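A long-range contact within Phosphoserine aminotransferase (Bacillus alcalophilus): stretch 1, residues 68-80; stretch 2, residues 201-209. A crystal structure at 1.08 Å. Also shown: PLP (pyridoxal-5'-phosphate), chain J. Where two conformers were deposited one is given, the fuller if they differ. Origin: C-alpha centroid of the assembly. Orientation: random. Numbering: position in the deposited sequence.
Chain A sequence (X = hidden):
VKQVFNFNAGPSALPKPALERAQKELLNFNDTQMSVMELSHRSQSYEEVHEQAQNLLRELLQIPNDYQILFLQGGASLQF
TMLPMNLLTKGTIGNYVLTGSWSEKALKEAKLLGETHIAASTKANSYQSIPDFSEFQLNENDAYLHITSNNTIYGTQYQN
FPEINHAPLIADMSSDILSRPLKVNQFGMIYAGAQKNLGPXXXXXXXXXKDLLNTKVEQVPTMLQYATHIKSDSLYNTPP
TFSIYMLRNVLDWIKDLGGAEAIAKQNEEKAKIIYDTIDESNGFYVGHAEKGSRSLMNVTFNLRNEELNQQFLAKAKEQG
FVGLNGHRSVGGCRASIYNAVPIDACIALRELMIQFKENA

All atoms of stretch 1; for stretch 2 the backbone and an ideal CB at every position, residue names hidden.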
# COMPACT_ATOMS: atom_id res chain seq x y z
N GLN A 68 -7.97 15.52 11.40
CA GLN A 68 -7.27 14.24 11.68
C GLN A 68 -6.43 13.90 10.44
O GLN A 68 -6.77 14.23 9.30
CB GLN A 68 -8.20 13.14 12.03
CG GLN A 68 -7.46 11.85 12.54
CD GLN A 68 -8.37 10.85 13.16
OE1 GLN A 68 -8.22 9.60 12.96
NE2 GLN A 68 -9.32 11.37 13.90
N ILE A 69 -5.33 13.21 10.69
CA ILE A 69 -4.40 12.74 9.67
C ILE A 69 -4.63 11.25 9.46
O ILE A 69 -4.47 10.50 10.44
CB ILE A 69 -2.97 13.04 10.11
CG1 ILE A 69 -2.76 14.56 10.31
CG2 ILE A 69 -1.95 12.48 9.12
CD1 ILE A 69 -1.56 14.86 11.20
N LEU A 70 -4.98 10.85 8.28
CA LEU A 70 -5.16 9.45 7.90
C LEU A 70 -4.00 9.00 7.05
O LEU A 70 -3.48 9.76 6.22
CB LEU A 70 -6.45 9.24 7.13
CG LEU A 70 -7.72 9.80 7.76
CD1 LEU A 70 -8.91 9.53 6.84
CD2 LEU A 70 -8.01 9.20 9.12
N PHE A 71 -3.62 7.72 7.22
CA PHE A 71 -2.63 7.04 6.41
C PHE A 71 -3.35 5.87 5.74
O PHE A 71 -3.65 4.88 6.40
CB PHE A 71 -1.47 6.53 7.23
CG PHE A 71 -0.67 7.59 7.97
CD1 PHE A 71 -0.18 7.35 9.22
CD2 PHE A 71 -0.39 8.84 7.39
CE1 PHE A 71 0.55 8.31 9.91
CE2 PHE A 71 0.33 9.78 8.09
CZ PHE A 71 0.83 9.52 9.33
N LEU A 72 -3.61 5.99 4.44
CA LEU A 72 -4.41 5.01 3.69
C LEU A 72 -3.58 4.38 2.59
O LEU A 72 -2.65 4.98 2.04
CB LEU A 72 -5.64 5.69 3.08
CG LEU A 72 -6.55 6.38 4.10
CD1 LEU A 72 -7.78 6.92 3.37
CD2 LEU A 72 -6.98 5.45 5.21
N GLN A 73 -3.97 3.19 2.21
CA GLN A 73 -3.45 2.53 1.00
C GLN A 73 -4.27 2.97 -0.19
O GLN A 73 -5.40 3.46 -0.06
CB GLN A 73 -3.47 1.03 1.18
CG GLN A 73 -2.62 0.50 2.32
CD GLN A 73 -2.62 -1.02 2.36
OE1 GLN A 73 -2.15 -1.65 1.41
NE2 GLN A 73 -3.13 -1.61 3.45
N GLY A 74 -3.70 2.76 -1.39
CA GLY A 74 -4.44 2.88 -2.65
C GLY A 74 -4.02 3.98 -3.56
O GLY A 74 -4.48 4.09 -4.71
N GLY A 75 -3.14 4.87 -3.09
CA GLY A 75 -2.67 6.01 -3.85
C GLY A 75 -3.64 7.16 -3.87
O GLY A 75 -4.81 7.06 -3.44
N ALA A 76 -3.21 8.27 -4.46
CA ALA A 76 -4.17 9.34 -4.74
C ALA A 76 -5.28 8.85 -5.65
O ALA A 76 -6.43 9.33 -5.55
CB ALA A 76 -3.47 10.57 -5.32
N SER A 77 -4.99 7.88 -6.54
CA SER A 77 -6.03 7.43 -7.47
C SER A 77 -7.22 6.84 -6.74
O SER A 77 -8.36 7.02 -7.19
CB SER A 77 -5.47 6.41 -8.45
OG SER A 77 -4.46 6.99 -9.27
N LEU A 78 -7.01 6.12 -5.59
CA LEU A 78 -8.16 5.64 -4.88
C LEU A 78 -8.94 6.76 -4.26
O LEU A 78 -10.19 6.68 -4.13
CB LEU A 78 -7.77 4.58 -3.82
CG LEU A 78 -8.95 3.84 -3.21
CD1 LEU A 78 -9.76 3.01 -4.21
CD2 LEU A 78 -8.46 2.95 -2.07
N GLN A 79 -8.28 7.86 -3.84
CA GLN A 79 -9.00 9.01 -3.33
C GLN A 79 -9.89 9.65 -4.39
O GLN A 79 -10.93 10.22 -4.01
CB GLN A 79 -8.00 10.05 -2.78
CG GLN A 79 -7.19 9.53 -1.59
CD GLN A 79 -8.14 9.05 -0.50
OE1 GLN A 79 -8.95 9.88 -0.01
NE2 GLN A 79 -8.07 7.79 -0.14
N PHE A 80 -9.55 9.55 -5.65
CA PHE A 80 -10.44 10.08 -6.69
C PHE A 80 -11.83 9.50 -6.61
O PHE A 80 -12.80 10.19 -6.91
CB PHE A 80 -9.89 9.81 -8.09
CG PHE A 80 -8.54 10.46 -8.44
CD1 PHE A 80 -7.84 9.96 -9.51
CD2 PHE A 80 -8.05 11.55 -7.75
CE1 PHE A 80 -6.64 10.55 -9.91
CE2 PHE A 80 -6.86 12.14 -8.14
CZ PHE A 80 -6.20 11.67 -9.23
N UNK A 201 6.35 5.20 -2.02
CA UNK A 201 5.00 4.79 -2.39
C UNK A 201 4.41 3.77 -1.47
O UNK A 201 5.14 3.06 -0.78
CB UNK A 201 4.99 4.24 -3.82
N UNK A 202 3.10 3.66 -1.49
CA UNK A 202 2.36 2.69 -0.74
C UNK A 202 1.54 3.26 0.41
O UNK A 202 0.73 2.53 1.02
CB UNK A 202 3.33 1.64 -0.20
N UNK A 203 1.73 4.55 0.74
CA UNK A 203 0.81 5.24 1.65
C UNK A 203 0.39 6.56 1.02
O UNK A 203 1.18 7.20 0.29
CB UNK A 203 1.45 5.47 3.02
N UNK A 204 -0.83 6.94 1.34
CA UNK A 204 -1.47 8.18 0.92
C UNK A 204 -1.86 8.90 2.19
O UNK A 204 -2.51 8.34 3.09
CB UNK A 204 -2.68 7.93 0.01
N UNK A 205 -1.44 10.16 2.31
CA UNK A 205 -1.80 11.02 3.44
C UNK A 205 -3.09 11.75 3.13
O UNK A 205 -3.24 12.35 2.06
CB UNK A 205 -0.68 12.02 3.75
N UNK A 206 -4.06 11.66 4.03
CA UNK A 206 -5.31 12.34 3.89
C UNK A 206 -5.53 13.16 5.19
O UNK A 206 -5.62 12.59 6.26
CB UNK A 206 -6.45 11.35 3.63
N UNK A 207 -5.59 14.50 5.03
CA UNK A 207 -5.84 15.42 6.14
C UNK A 207 -7.28 15.87 6.03
O UNK A 207 -7.64 16.45 5.02
CB UNK A 207 -4.88 16.61 6.12
N UNK A 208 -8.10 15.56 7.03
CA UNK A 208 -9.53 15.70 6.93
C UNK A 208 -10.08 16.51 8.10
O UNK A 208 -9.70 16.30 9.26
CB UNK A 208 -10.19 14.32 6.87
N UNK A 209 -10.98 17.43 7.82
CA UNK A 209 -11.72 18.12 8.86
C UNK A 209 -12.68 17.09 9.45
O UNK A 209 -13.55 16.56 8.75
CB UNK A 209 -12.45 19.35 8.32
N1 PLP J . -2.44 13.23 -8.52
C2 PLP J . -1.24 13.87 -8.82
C2A PLP J . -1.26 15.35 -8.78
C3 PLP J . -0.12 13.12 -9.12
O3 PLP J . 1.02 13.73 -9.38
C4 PLP J . -0.20 11.68 -9.15
C4A PLP J . 1.04 10.89 -9.41
C5 PLP J . -1.42 11.07 -8.83
C6 PLP J . -2.52 11.87 -8.54
C5A PLP J . -1.62 9.58 -8.85
O4P PLP J . -1.07 9.01 -7.61
P PLP J . -1.08 7.39 -7.41
O1P PLP J . -0.23 6.82 -8.51
O2P PLP J . -2.53 6.95 -7.51
O3P PLP J . -0.52 7.27 -6.00

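Residues 204-209 form a strand antiparallel to strand 68-72, so side chains alternate between two faces of the sheet, one carrying Ile-69 and Phe-71, the other Gln-68, Leu-70 and Leu-72.

Position 201 lies beyond the reach of stretch 1, which sets no preference there; it is Ser-201. At 202 the backbone angles, phi 110° and psi -10°, would jam a CB against the preceding carbonyl O, which calls for glycine, and the residue is Gly-202.

Position 203 has an extended backbone, and its CB points sideways, 5.2 Å from Phe-71 CB. An apolar group of modest size would suit, valine, isoleucine or leucine among them. It is Val-203, whose CG2 packs 3.7 Å from Phe-71 CB.

At 204 the backbone pairs with Leu-72 through two hydrogen bonds: position 204 N to Leu-72 O (2.8 Å), and Leu-72 N to position 204 O (2.9 Å). The ideal CB lies 4.1 Å from Gly-75 C and 4.5 Å from Ala-76 N, facing the turn into the helix, where space is short and backbone polar atoms are near. Serine, threonine, cysteine or valine could be considered. Thr-204 is found. Its OG1 sits 3.0 Å from Gly-75 CA, a close approach to a residue without a side chain, while CG2 meets the aliphatic part of Gln-79, 4.0 Å from its CG.

Position 205 shares a face with Phe-71, its CB 4.8 Å from Phe-71 CD2. Any of the branched aliphatic residues could fill this place. Val-205 sets CG2 4.2 Å from Phe-71 CD2, at the ring edge, and CG1 4.5 Å from Ile-69 CG2.

The CB of 206 points among Leu-70, Leu-72 and Gln-79, at 4.1 Å from Leu-70 CB and 4.7 Å from Gln-79 OE1. The largely apolar surroundings favour valine or isoleucine, whose beta branching also suits a strand. Val-206 places CG2 4.0 Å from Leu-72 CD1 and 3.8 Å from Gln-79 OE1; its backbone N donates to Leu-70 O (3.0 Å).

At 207 the CB returns to the Ile-69 face, 5.1 Å from Ile-69 CG1, a distance that leaves room for a longer aliphatic chain; valine, leucine or isoleucine would serve. It is Ile-207, with CG1 4.5 Å from Ile-69 CG1.

Position 208 faces the Leu-70 side, its CB 5.0 Å from Leu-70 CD1, so an aliphatic residue again fits. Val-208 brings CG1 within 4.2 Å of Leu-70 CD1, and CG2 within 4.2 Å of Gln-68 CB.

At 209 the CB points away from stretch 1, which leaves the choice open; the residue is Lys-209.

Stretch 2 (201-209) SGVTVVIVK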
# COMPACT_ATOMS: atom_id res chain seq x y z
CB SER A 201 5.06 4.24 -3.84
OG SER A 201 5.74 3.01 -3.81
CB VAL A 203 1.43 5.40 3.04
CG1 VAL A 203 2.65 6.36 3.04
CG2 VAL A 203 0.37 5.83 4.08
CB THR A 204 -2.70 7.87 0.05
OG1 THR A 204 -2.27 7.11 -1.10
CG2 THR A 204 -3.37 9.11 -0.46
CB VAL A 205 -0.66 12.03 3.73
CG1 VAL A 205 -1.08 13.04 4.78
CG2 VAL A 205 0.61 11.28 4.12
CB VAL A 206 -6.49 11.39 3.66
CG1 VAL A 206 -7.78 12.14 3.42
CG2 VAL A 206 -6.18 10.45 2.48
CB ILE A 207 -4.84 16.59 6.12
CG1 ILE A 207 -3.38 16.16 6.16
CG2 ILE A 207 -5.19 17.55 7.23
CD1 ILE A 207 -2.41 17.19 5.64
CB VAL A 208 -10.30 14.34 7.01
CG1 VAL A 208 -9.94 13.44 5.87
CG2 VAL A 208 -10.07 13.57 8.32
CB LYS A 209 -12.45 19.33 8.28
CG LYS A 209 -13.04 20.24 9.36
CD LYS A 209 -13.47 21.57 8.71
CE LYS A 209 -14.09 22.53 9.75
NZ LYS A 209 -12.98 23.42 10.21
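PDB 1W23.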